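PDB 1M22: peptide amidase from Stenotrophomonas maltophilia, which probably hydrolyses amide bonds, notably the C-terminal amide of peptides, as a member of the amidase signature family. Local coordinates for residues A[312-317]-A[397-402]; A[436-441]-A[462-467]; A[272-277]-A[409-414]; A[206-211]-A[468-473]. All coordinates share one frame; numbering follows the deposited sequence.

In the fold
Contacts 1 to 3 lie at or beside the 457-464 / 412-416 / 275-279 part of the mixed eleven-stranded sheet; contact 4 joins the loop after strand 200-203 to helix 470-484, which follows strand 457-464. Contact 3 is within the sheet, and strand 412-416 also pairs antiparallel with strand 457-464, where Met464 N is 2.8 Å from Leu413 O, a probable hydrogen bond. Contacts 2 and 3 each touch all the others; the centre of contact 2 lies about 10 Å from that of contact 1. Contacts 1 and 4, about 19 Å apart between centres, do not touch. Along the chain, contact 4 encloses the others; contact 1 is nested within contact 3, and contact 2 follows. Segments far apart in sequence are thus joined around this part of the sheet.

Contact 1 (A[312-317]-A[397-402]); sequences LPNQGA and GPEGID
The loop from strand 306-310 to helix 319-340 starts with a type II turn, Leu312 to Gln315, that lays Leu312, Pro313 and Asn314 against Glu399 and Gly400 of helix 383-407. Asn314 makes the hydrogen bond of the contact: ND2 donates to Glu399 O at 2.8 Å, with 143° at the hydrogen. The donor stands above the carbonyl plane, 50° out of it. Asn314 CG lies beside its own backbone N (chi1 -68°), and the amide reaches the helix from there. ND2 also donates to a water at 2.9 Å; that water lies implausibly close to Glu399 OE1, whose firm partner is the salt bridge to Arg394. The helix is irregular here, with a wider pi-type turn at 397-401 in which Gly397 O accepts from Gly400 N and Asp402 N on opposite faces of its plane. Against this turn Pro313 O meets Gly400 CA in a CA-H...O contact of 3.5 Å, an approach to bare backbone. Pro313 CB lies 3.5 Å from Glu399 O. Deeper in, Leu312 CD1 sits 3.5 Å from Gly400 O and 4.3 Å from Ile401 CG1. The other methyl, CD2, packs on Ala438 of helix 436-442; the side chain also touches Ala404.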
loop_
_atom_site.group_PDB
_atom_site.type_symbol
_atom_site.label_atom_id
_atom_site.label_comp_id
_atom_site.label_asym_id
_atom_site.label_seq_id
_atom_site.Cartn_x
_atom_site.Cartn_y
_atom_site.Cartn_z
ATOM N N LEU A 312 1.524 22.231 8.834
ATOM C CA LEU A 312 1.575 21.117 9.768
ATOM C C LEU A 312 2.634 21.389 10.827
ATOM O O LEU A 312 3.816 21.523 10.514
ATOM C CB LEU A 312 1.913 19.821 9.026
ATOM C CG LEU A 312 1.939 18.543 9.867
ATOM C CD1 LEU A 312 0.541 18.240 10.377
ATOM C CD2 LEU A 312 2.455 17.386 9.024
ATOM N N PRO A 313 2.223 21.493 12.099
ATOM C CA PRO A 313 3.194 21.748 13.164
ATOM C C PRO A 313 4.197 20.600 13.255
ATOM O O PRO A 313 3.828 19.433 13.101
ATOM C CB PRO A 313 2.318 21.848 14.415
ATOM C CG PRO A 313 1.006 22.341 13.877
ATOM C CD PRO A 313 0.847 21.512 12.628
ATOM N N ASN A 314 5.461 20.939 13.489
ATOM C CA ASN A 314 6.531 19.951 13.619
ATOM C C ASN A 314 6.856 19.168 12.351
ATOM O O ASN A 314 7.460 18.097 12.419
ATOM C CB ASN A 314 6.209 18.967 14.749
ATOM C CG ASN A 314 6.238 19.620 16.113
ATOM O OD1 ASN A 314 7.233 20.234 16.496
ATOM N ND2 ASN A 314 5.146 19.489 16.858
ATOM N N GLN A 315 6.468 19.703 11.199
ATOM C CA GLN A 315 6.733 19.048 9.921
ATOM C C GLN A 315 8.175 18.541 9.811
ATOM O O GLN A 315 9.120 19.331 9.794
ATOM C CB GLN A 315 6.435 20.019 8.772
ATOM C CG GLN A 315 6.991 19.603 7.415
ATOM C CD GLN A 315 6.355 18.339 6.871
ATOM O OE1 GLN A 315 6.397 17.285 7.505
ATOM N NE2 GLN A 315 5.765 18.439 5.685
ATOM N N GLY A 316 8.329 17.220 9.746
ATOM C CA GLY A 316 9.643 16.610 9.616
ATOM C C GLY A 316 10.528 16.582 10.850
ATOM O O GLY A 316 11.641 16.058 10.798
ATOM N N ALA A 317 10.046 17.127 11.963
ATOM C CA ALA A 317 10.835 17.165 13.194
ATOM C C ALA A 317 11.121 15.779 13.765
ATOM O O ALA A 317 12.026 15.607 14.580
ATOM C CB ALA A 317 10.121 18.015 14.239
ATOM N N GLY A 397 1.792 12.857 15.586
ATOM C CA GLY A 397 0.376 12.730 15.895
ATOM C C GLY A 397 -0.203 13.851 16.741
ATOM O O GLY A 397 -0.626 14.875 16.204
ATOM N N PRO A 398 -0.233 13.686 18.073
ATOM C CA PRO A 398 -0.775 14.704 18.978
ATOM C C PRO A 398 -0.310 16.136 18.714
ATOM O O PRO A 398 -1.119 17.063 18.703
ATOM C CB PRO A 398 -0.339 14.198 20.350
ATOM C CG PRO A 398 -0.430 12.722 20.186
ATOM C CD PRO A 398 0.215 12.503 18.830
ATOM N N GLU A 399 0.988 16.314 18.498
ATOM C CA GLU A 399 1.541 17.639 18.264
ATOM C C GLU A 399 1.792 17.947 16.792
ATOM O O GLU A 399 2.383 18.974 16.453
ATOM C CB GLU A 399 2.829 17.798 19.080
ATOM C CG GLU A 399 2.569 17.880 20.583
ATOM C CD GLU A 399 3.824 17.728 21.424
ATOM O OE1 GLU A 399 4.911 18.127 20.962
ATOM O OE2 GLU A 399 3.715 17.219 22.559
ATOM N N GLY A 400 1.324 17.057 15.921
ATOM C CA GLY A 400 1.488 17.242 14.490
ATOM C C GLY A 400 0.138 17.293 13.799
ATOM O O GLY A 400 -0.507 18.341 13.749
ATOM N N ILE A 401 -0.298 16.153 13.271
ATOM C CA ILE A 401 -1.582 16.080 12.589
ATOM C C ILE A 401 -2.735 16.549 13.482
ATOM O O ILE A 401 -3.576 17.341 13.054
ATOM C CB ILE A 401 -1.866 14.637 12.107
ATOM C CG1 ILE A 401 -0.955 14.297 10.920
ATOM C CG2 ILE A 401 -3.340 14.483 11.731
ATOM C CD1 ILE A 401 -0.975 12.825 10.528
ATOM N N ASP A 402 -2.773 16.073 14.724
ATOM C CA ASP A 402 -3.862 16.459 15.616
ATOM C C ASP A 402 -3.857 17.945 15.952
ATOM O O ASP A 402 -4.916 18.552 16.101
ATOM C CB ASP A 402 -3.829 15.632 16.902
ATOM C CG ASP A 402 -4.085 14.160 16.651
ATOM O OD1 ASP A 402 -4.900 13.837 15.758
ATOM O OD2 ASP A 402 -3.481 13.327 17.355
HETATM O O HOH W 1 5.621 20.039 19.631
#

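Contact 2 (A[436-441]-A[462-467]); sequences YSAAAV and LFMGTA
Met464, on strand 457-464, lays its sulfur against helix 436-442, where SD lies 3.6 Å from Ala439 CB. No hydrogen bond crosses the contact, and apolar side-chain atoms make most of it. Met464 CG sits beside the backbone N and the chain runs straight on to SD, so that the sulfur reaches three residues of the helix: Tyr436 CA is 4.0 Å from SD and Ala438 CB 4.5 Å. At chi3, -69°, the chain bends and carries CE off that line. Two residues back, Leu462 CG is anti to its backbone N (chi1 179°), and CD2 meets Tyr436 CB at 3.8 Å. Tyr436 touches with its backbone N, CA and CB; its ring takes no part. Its CG takes the crowded position between the backbone N and the carbonyl carbon, and the ring leads away from the strand; its side chain comes within about 8 Å of that of Ser189, the catalytic nucleophile. The short axes of helix and strand run 9.1 Å apart at 38°, close enough for alanine methyls to meet the sulfur. Ser446 of strand 446-454 touches Ala439, Leu462 and Met464 alike, while Ala438 also touches Ile401 of helix 383-407, so helix 436-442 packs against both the sheet and helix 383-407.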
loop_
_atom_site.group_PDB
_atom_site.type_symbol
_atom_site.label_atom_id
_atom_site.label_comp_id
_atom_site.label_asym_id
_atom_site.label_seq_id
_atom_site.Cartn_x
_atom_site.Cartn_y
_atom_site.Cartn_z
ATOM N N TYR A 436 3.042 12.885 3.667
ATOM C CA TYR A 436 2.561 11.567 4.085
ATOM C C TYR A 436 3.327 10.920 5.237
ATOM O O TYR A 436 2.806 10.024 5.902
ATOM C CB TYR A 436 2.513 10.607 2.886
ATOM C CG TYR A 436 3.841 10.382 2.202
ATOM C CD1 TYR A 436 4.842 9.620 2.805
ATOM C CD2 TYR A 436 4.102 10.943 0.952
ATOM C CE1 TYR A 436 6.073 9.424 2.179
ATOM C CE2 TYR A 436 5.327 10.754 0.319
ATOM C CZ TYR A 436 6.306 9.996 0.938
ATOM O OH TYR A 436 7.525 9.821 0.322
ATOM N N SER A 437 4.552 11.367 5.482
ATOM C CA SER A 437 5.337 10.799 6.570
ATOM C C SER A 437 4.657 11.029 7.917
ATOM O O SER A 437 4.784 10.216 8.830
ATOM C CB SER A 437 6.738 11.413 6.596
ATOM O OG SER A 437 7.507 10.875 7.662
ATOM N N ALA A 438 3.935 12.139 8.040
ATOM C CA ALA A 438 3.249 12.450 9.289
ATOM C C ALA A 438 2.270 11.339 9.660
ATOM O O ALA A 438 2.246 10.875 10.798
ATOM C CB ALA A 438 2.514 13.781 9.171
ATOM N N ALA A 439 1.458 10.909 8.700
ATOM C CA ALA A 439 0.496 9.851 8.973
ATOM C C ALA A 439 1.202 8.532 9.274
ATOM O O ALA A 439 0.807 7.795 10.178
ATOM C CB ALA A 439 -0.454 9.684 7.789
ATOM N N ALA A 440 2.250 8.233 8.518
ATOM C CA ALA A 440 2.988 6.997 8.732
ATOM C C ALA A 440 3.600 6.927 10.133
ATOM O O ALA A 440 3.474 5.918 10.827
ATOM C CB ALA A 440 4.082 6.851 7.672
ATOM N N VAL A 441 4.253 8.006 10.547
ATOM C CA VAL A 441 4.900 8.041 11.853
ATOM C C VAL A 441 3.896 8.105 13.006
ATOM O O VAL A 441 4.123 7.529 14.069
ATOM C CB VAL A 441 5.893 9.222 11.912
ATOM C CG1 VAL A 441 6.521 9.329 13.294
ATOM C CG2 VAL A 441 6.976 9.017 10.853
ATOM N N LEU A 462 -3.550 13.564 -1.590
ATOM C CA LEU A 462 -3.457 12.853 -0.322
ATOM C C LEU A 462 -4.413 13.387 0.733
ATOM O O LEU A 462 -4.557 14.600 0.890
ATOM C CB LEU A 462 -2.031 12.962 0.219
ATOM C CG LEU A 462 -1.740 12.294 1.561
ATOM C CD1 LEU A 462 -1.664 10.793 1.378
ATOM C CD2 LEU A 462 -0.427 12.826 2.117
ATOM N N PHE A 463 -5.065 12.468 1.439
ATOM C CA PHE A 463 -5.970 12.801 2.539
ATOM C C PHE A 463 -5.390 12.153 3.798
ATOM O O PHE A 463 -5.020 10.977 3.780
ATOM C CB PHE A 463 -7.377 12.220 2.340
ATOM C CG PHE A 463 -8.166 12.849 1.225
ATOM C CD1 PHE A 463 -7.884 12.547 -0.101
ATOM C CD2 PHE A 463 -9.225 13.713 1.504
ATOM C CE1 PHE A 463 -8.646 13.090 -1.138
ATOM C CE2 PHE A 463 -9.992 14.261 0.476
ATOM C CZ PHE A 463 -9.701 13.948 -0.847
ATOM N N MET A 464 -5.306 12.914 4.885
ATOM C CA MET A 464 -4.810 12.383 6.158
ATOM C C MET A 464 -5.775 12.780 7.269
ATOM O O MET A 464 -6.336 13.877 7.251
ATOM C CB MET A 464 -3.413 12.922 6.491
ATOM C CG MET A 464 -2.304 12.475 5.541
ATOM S SD MET A 464 -0.642 12.891 6.148
ATOM C CE MET A 464 -0.673 14.677 6.009
ATOM N N GLY A 465 -5.970 11.879 8.226
ATOM C CA GLY A 465 -6.864 12.158 9.337
ATOM C C GLY A 465 -6.303 11.611 10.633
ATOM O O GLY A 465 -5.216 11.031 10.649
ATOM N N THR A 466 -7.034 11.788 11.728
ATOM C CA THR A 466 -6.563 11.281 13.008
ATOM C C THR A 466 -6.860 9.783 13.110
ATOM O O THR A 466 -7.519 9.205 12.245
ATOM C CB THR A 466 -7.215 12.042 14.188
ATOM O OG1 THR A 466 -6.529 11.708 15.401
ATOM C CG2 THR A 466 -8.687 11.679 14.323
ATOM N N ALA A 467 -6.365 9.151 14.166
ATOM C CA ALA A 467 -6.573 7.725 14.354
ATOM C C ALA A 467 -8.033 7.302 14.222
ATOM O O ALA A 467 -8.937 7.971 14.729
ATOM C CB ALA A 467 -6.033 7.297 15.719
#

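Contact 3 (A[272-277]-A[409-414]); sequences RGKRIG and QLDALV
Arg275 and Asp411 open a parallel pairing of strands 275-279 and 412-416, next to the edge strand 306-310 of the mixed sheet. Asp411 grips the Arg275 backbone twice: its N donates to Arg275 O at 2.7 Å and 172°, nearly straight, while its OD1 accepts from Arg275 N at 2.8 Å through the anti lone pair. A carboxylate oxygen thus supplies the acceptor here. Regular strand bonds follow: Gly277 N to Ala412 O, 3.0 Å, and Val414 N to Gly277 O, 2.9 Å. On the face of the sheet shared by Ile276 and Ala412, Met476 and Leu473 of helix 470-484 pack; Leu413 points to the other face, toward helix 383-407.

Two lysines lie at the Asp411 carboxylate: OD2 forms a salt bridge to Lys472, and Lys274 crosses Asp411 at about a right angle with CD against OD1. Gln409 is the C-prime residue of a Schellman motif ending helix 383-407, with Leu410 N bonded to Leu405 O. Gln409 O takes a weak bond from Arg275 NE, 3.0 Å, near the guanidinium plane, while Arg275 NH2 donates to His408 O. Leu410, its CG anti to the carbonyl carbon (chi1 -52°), sends CD1 to 3.6 Å from Gly277 CA, where no side chain is in the way. At the far end Ile276 CG2 and Val414 CG2 press together at 3.4 Å, tighter than usual methyl contact.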
loop_
_atom_site.group_PDB
_atom_site.type_symbol
_atom_site.label_atom_id
_atom_site.label_comp_id
_atom_site.label_asym_id
_atom_site.label_seq_id
_atom_site.Cartn_x
_atom_site.Cartn_y
_atom_site.Cartn_z
ATOM N N ARG A 272 -19.864 17.454 2.030
ATOM C CA ARG A 272 -20.774 18.469 2.548
ATOM C C ARG A 272 -20.557 18.743 4.030
ATOM O O ARG A 272 -20.629 17.834 4.850
ATOM C CB ARG A 272 -22.221 18.034 2.329
ATOM C CG ARG A 272 -22.773 18.378 0.969
ATOM C CD ARG A 272 -22.928 19.882 0.805
ATOM N NE ARG A 272 -24.146 20.232 0.077
ATOM C CZ ARG A 272 -25.376 19.977 0.513
ATOM N NH1 ARG A 272 -25.559 19.369 1.678
ATOM N NH2 ARG A 272 -26.428 20.331 -0.214
ATOM N N GLY A 273 -20.290 20.003 4.360
ATOM C CA GLY A 273 -20.083 20.377 5.746
ATOM C C GLY A 273 -18.711 20.058 6.309
ATOM O O GLY A 273 -18.416 20.400 7.454
ATOM N N LYS A 274 -17.866 19.407 5.517
ATOM C CA LYS A 274 -16.531 19.056 5.982
ATOM C C LYS A 274 -15.595 20.255 5.950
ATOM O O LYS A 274 -15.825 21.219 5.223
ATOM C CB LYS A 274 -15.937 17.938 5.121
ATOM C CG LYS A 274 -16.673 16.611 5.181
ATOM C CD LYS A 274 -16.661 16.019 6.583
ATOM C CE LYS A 274 -17.029 14.540 6.561
ATOM N NZ LYS A 274 -18.333 14.280 5.890
ATOM N N ARG A 275 -14.540 20.181 6.752
ATOM C CA ARG A 275 -13.540 21.235 6.818
ATOM C C ARG A 275 -12.195 20.582 6.536
ATOM O O ARG A 275 -11.808 19.615 7.194
ATOM C CB ARG A 275 -13.562 21.900 8.198
ATOM C CG ARG A 275 -14.858 22.662 8.480
ATOM C CD ARG A 275 -14.874 23.242 9.887
ATOM N NE ARG A 275 -13.733 24.122 10.113
ATOM C CZ ARG A 275 -13.617 25.349 9.617
ATOM N NH1 ARG A 275 -14.584 25.860 8.866
ATOM N NH2 ARG A 275 -12.520 26.054 9.854
ATOM N N ILE A 276 -11.490 21.117 5.546
ATOM C CA ILE A 276 -10.213 20.564 5.121
ATOM C C ILE A 276 -9.078 21.575 5.159
ATOM O O ILE A 276 -9.251 22.737 4.793
ATOM C CB ILE A 276 -10.328 20.024 3.676
ATOM C CG1 ILE A 276 -11.336 18.879 3.630
ATOM C CG2 ILE A 276 -8.966 19.580 3.159
ATOM C CD1 ILE A 276 -11.618 18.372 2.226
ATOM N N GLY A 277 -7.913 21.116 5.601
ATOM C CA GLY A 277 -6.746 21.971 5.638
ATOM C C GLY A 277 -5.796 21.594 4.512
ATOM O O GLY A 277 -5.341 20.450 4.436
ATOM N N GLN A 409 -10.390 23.255 13.492
ATOM C CA GLN A 409 -11.480 22.286 13.589
ATOM C C GLN A 409 -11.704 21.616 12.239
ATOM O O GLN A 409 -12.782 21.701 11.644
ATOM C CB GLN A 409 -12.777 22.947 14.070
ATOM C CG GLN A 409 -13.770 21.914 14.598
ATOM C CD GLN A 409 -15.030 22.519 15.175
ATOM O OE1 GLN A 409 -14.976 23.423 16.007
ATOM N NE2 GLN A 409 -16.177 22.008 14.747
ATOM N N LEU A 410 -10.661 20.933 11.778
ATOM C CA LEU A 410 -10.672 20.247 10.493
ATOM C C LEU A 410 -10.977 18.759 10.601
ATOM O O LEU A 410 -10.753 18.127 11.636
ATOM C CB LEU A 410 -9.314 20.424 9.813
ATOM C CG LEU A 410 -8.816 21.866 9.691
ATOM C CD1 LEU A 410 -7.380 21.864 9.202
ATOM C CD2 LEU A 410 -9.714 22.648 8.742
ATOM N N ASP A 411 -11.480 18.207 9.500
ATOM C CA ASP A 411 -11.804 16.790 9.407
ATOM C C ASP A 411 -10.660 16.023 8.765
ATOM O O ASP A 411 -10.501 14.827 8.992
ATOM C CB ASP A 411 -13.061 16.589 8.566
ATOM C CG ASP A 411 -14.284 17.161 9.223
ATOM O OD1 ASP A 411 -14.765 18.228 8.786
ATOM O OD2 ASP A 411 -14.753 16.539 10.194
ATOM N N ALA A 412 -9.873 16.720 7.956
ATOM C CA ALA A 412 -8.750 16.096 7.278
ATOM C C ALA A 412 -7.779 17.134 6.752
ATOM O O ALA A 412 -8.093 18.327 6.663
ATOM C CB ALA A 412 -9.250 15.232 6.122
ATOM N N LEU A 413 -6.587 16.658 6.417
ATOM C CA LEU A 413 -5.543 17.488 5.843
ATOM C C LEU A 413 -5.323 16.910 4.452
ATOM O O LEU A 413 -5.374 15.693 4.270
ATOM C CB LEU A 413 -4.253 17.372 6.657
ATOM C CG LEU A 413 -4.376 17.735 8.137
ATOM C CD1 LEU A 413 -3.060 17.471 8.852
ATOM C CD2 LEU A 413 -4.770 19.197 8.267
ATOM N N VAL A 414 -5.107 17.773 3.469
ATOM C CA VAL A 414 -4.859 17.304 2.112
ATOM C C VAL A 414 -3.645 17.994 1.512
ATOM O O VAL A 414 -3.245 19.077 1.946
ATOM C CB VAL A 414 -6.072 17.530 1.179
ATOM C CG1 VAL A 414 -7.292 16.818 1.734
ATOM C CG2 VAL A 414 -6.333 19.015 1.004
#

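Contact 4 (A[206-211]-A[468-473]); sequences VGLVSR and WSEPKL
Trp468 and Leu208 carry most of this buried contact, joined by Glu470: the loop between strands 200-203 and 223-228 meets the chain where it enters helix 470-484. The indole of Trp468 comes in by its rim. Trp468 CZ3 lies 3.8 Å from Leu208 N and 4.0 Å from Leu208 CB, while Trp468 CH2 is 4.0 Å from Gly207 C. Leu208 N and Gly207 C lie near the ring plane, which makes this an edge approach to a peptide unit and not a stack. Val206 O, 3.8 Å from Trp468 CH2, approaches obliquely. Gly207, with no side chain, lets the six-membered ring come right up to the backbone.

Leu208 CG is anti to its own N (chi1 -179°), and the side chain extends toward Glu470. The two meet tip to tip, Leu208 CD2 lying 3.8 Å from Glu470 CD. Glu470 is bent at chi2, 83°, which turns CD out of an extended line. Its OE2 is bonded to Thr205 OG1, and that hydroxyl also bonds Trp468 N, so a residue next to the loop holds both the carboxylate and the backbone of the tryptophan. Arg257 bonds Gly207 O and Leu208 O.

No hydrogen bond joins the two segments themselves; they meet by van der Waals contact, the indole edge against a peptide unit and a leucine methyl against a carboxylate. Ser469, at the N-cap position, makes no capping bond with its side chain, and the Glu470 carboxylate lies in the first turn, where the helix dipole would probably favour its negative charge despite burial against a leucine methyl.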
loop_
_atom_site.group_PDB
_atom_site.type_symbol
_atom_site.label_atom_id
_atom_site.label_comp_id
_atom_site.label_asym_id
_atom_site.label_seq_id
_atom_site.Cartn_x
_atom_site.Cartn_y
_atom_site.Cartn_z
ATOM N N VAL A 206 -2.652 2.237 12.386
ATOM C CA VAL A 206 -1.932 1.051 12.828
ATOM C C VAL A 206 -2.795 0.349 13.873
ATOM O O VAL A 206 -3.130 0.924 14.910
ATOM C CB VAL A 206 -0.563 1.422 13.431
ATOM C CG1 VAL A 206 0.066 0.200 14.090
ATOM C CG2 VAL A 206 0.350 1.953 12.334
ATOM N N GLY A 207 -3.167 -0.890 13.581
ATOM C CA GLY A 207 -4.009 -1.638 14.495
ATOM C C GLY A 207 -5.342 -2.023 13.881
ATOM O O GLY A 207 -6.035 -2.888 14.417
ATOM N N LEU A 208 -5.719 -1.392 12.771
ATOM C CA LEU A 208 -6.987 -1.728 12.129
ATOM C C LEU A 208 -6.890 -3.077 11.428
ATOM O O LEU A 208 -7.832 -3.867 11.455
ATOM C CB LEU A 208 -7.387 -0.657 11.106
ATOM C CG LEU A 208 -8.728 -0.923 10.400
ATOM C CD1 LEU A 208 -9.867 -0.871 11.413
ATOM C CD2 LEU A 208 -8.947 0.109 9.298
ATOM N N VAL A 209 -5.740 -3.329 10.806
ATOM C CA VAL A 209 -5.486 -4.565 10.071
ATOM C C VAL A 209 -4.281 -5.285 10.673
ATOM O O VAL A 209 -3.218 -4.691 10.860
ATOM C CB VAL A 209 -5.198 -4.269 8.579
ATOM C CG1 VAL A 209 -4.957 -5.570 7.821
ATOM C CG2 VAL A 209 -6.358 -3.491 7.967
ATOM N N SER A 210 -4.441 -6.572 10.960
ATOM C CA SER A 210 -3.359 -7.341 11.558
ATOM C C SER A 210 -2.085 -7.385 10.722
ATOM O O SER A 210 -2.133 -7.523 9.501
ATOM C CB SER A 210 -3.823 -8.772 11.813
ATOM O OG SER A 210 -2.774 -9.534 12.385
ATOM N N ARG A 211 -0.944 -7.276 11.401
ATOM C CA ARG A 211 0.350 -7.363 10.736
ATOM C C ARG A 211 0.912 -8.777 10.885
ATOM O O ARG A 211 2.042 -9.048 10.472
ATOM C CB ARG A 211 1.359 -6.366 11.329
ATOM C CG ARG A 211 1.185 -4.905 10.907
ATOM C CD ARG A 211 0.110 -4.192 11.717
ATOM N NE ARG A 211 0.387 -4.254 13.152
ATOM C CZ ARG A 211 1.321 -3.541 13.776
ATOM N NH1 ARG A 211 2.081 -2.685 13.106
ATOM N NH2 ARG A 211 1.522 -3.717 15.076
ATOM N N TRP A 468 -8.245 6.192 13.517
ATOM C CA TRP A 468 -9.562 5.590 13.325
ATOM C C TRP A 468 -10.561 6.391 12.494
ATOM O O TRP A 468 -11.758 6.105 12.522
ATOM C CB TRP A 468 -10.170 5.255 14.698
ATOM C CG TRP A 468 -9.175 4.626 15.643
ATOM C CD1 TRP A 468 -8.709 5.157 16.815
ATOM C CD2 TRP A 468 -8.484 3.381 15.466
ATOM N NE1 TRP A 468 -7.770 4.322 17.374
ATOM C CE2 TRP A 468 -7.612 3.226 16.567
ATOM C CE3 TRP A 468 -8.517 2.382 14.482
ATOM C CZ2 TRP A 468 -6.778 2.110 16.713
ATOM C CZ3 TRP A 468 -7.686 1.272 14.628
ATOM C CH2 TRP A 468 -6.829 1.148 15.737
ATOM N N SER A 469 -10.075 7.366 11.730
ATOM C CA SER A 469 -10.963 8.187 10.908
ATOM C C SER A 469 -11.185 7.658 9.488
ATOM O O SER A 469 -11.632 8.404 8.616
ATOM C CB SER A 469 -10.436 9.628 10.840
ATOM O OG SER A 469 -9.189 9.702 10.175
ATOM N N GLU A 470 -10.894 6.380 9.254
ATOM C CA GLU A 470 -11.085 5.802 7.923
ATOM C C GLU A 470 -12.482 6.028 7.344
ATOM O O GLU A 470 -12.615 6.345 6.167
ATOM C CB GLU A 470 -10.793 4.298 7.920
ATOM C CG GLU A 470 -9.334 3.924 8.130
ATOM C CD GLU A 470 -8.934 3.895 9.588
ATOM O OE1 GLU A 470 -9.808 4.051 10.472
ATOM O OE2 GLU A 470 -7.736 3.700 9.847
ATOM N N PRO A 471 -13.542 5.857 8.154
ATOM C CA PRO A 471 -14.884 6.074 7.595
ATOM C C PRO A 471 -15.036 7.467 6.982
ATOM O O PRO A 471 -15.543 7.617 5.868
ATOM C CB PRO A 471 -15.797 5.874 8.802
ATOM C CG PRO A 471 -15.042 4.866 9.630
ATOM C CD PRO A 471 -13.621 5.379 9.547
ATOM N N LYS A 472 -14.583 8.482 7.709
ATOM C CA LYS A 472 -14.675 9.862 7.242
ATOM C C LYS A 472 -13.757 10.123 6.051
ATOM O O LYS A 472 -14.139 10.807 5.100
ATOM C CB LYS A 472 -14.325 10.827 8.380
ATOM C CG LYS A 472 -14.449 12.296 8.003
ATOM C CD LYS A 472 -13.876 13.210 9.079
ATOM C CE LYS A 472 -14.636 13.101 10.390
ATOM N NZ LYS A 472 -14.069 14.015 11.422
ATOM N N LEU A 473 -12.543 9.584 6.098
ATOM C CA LEU A 473 -11.614 9.788 4.993
ATOM C C LEU A 473 -12.155 9.175 3.711
ATOM O O LEU A 473 -12.006 9.745 2.634
ATOM C CB LEU A 473 -10.243 9.185 5.310
ATOM C CG LEU A 473 -9.414 9.902 6.376
ATOM C CD1 LEU A 473 -8.040 9.249 6.466
ATOM C CD2 LEU A 473 -9.271 11.379 6.024
#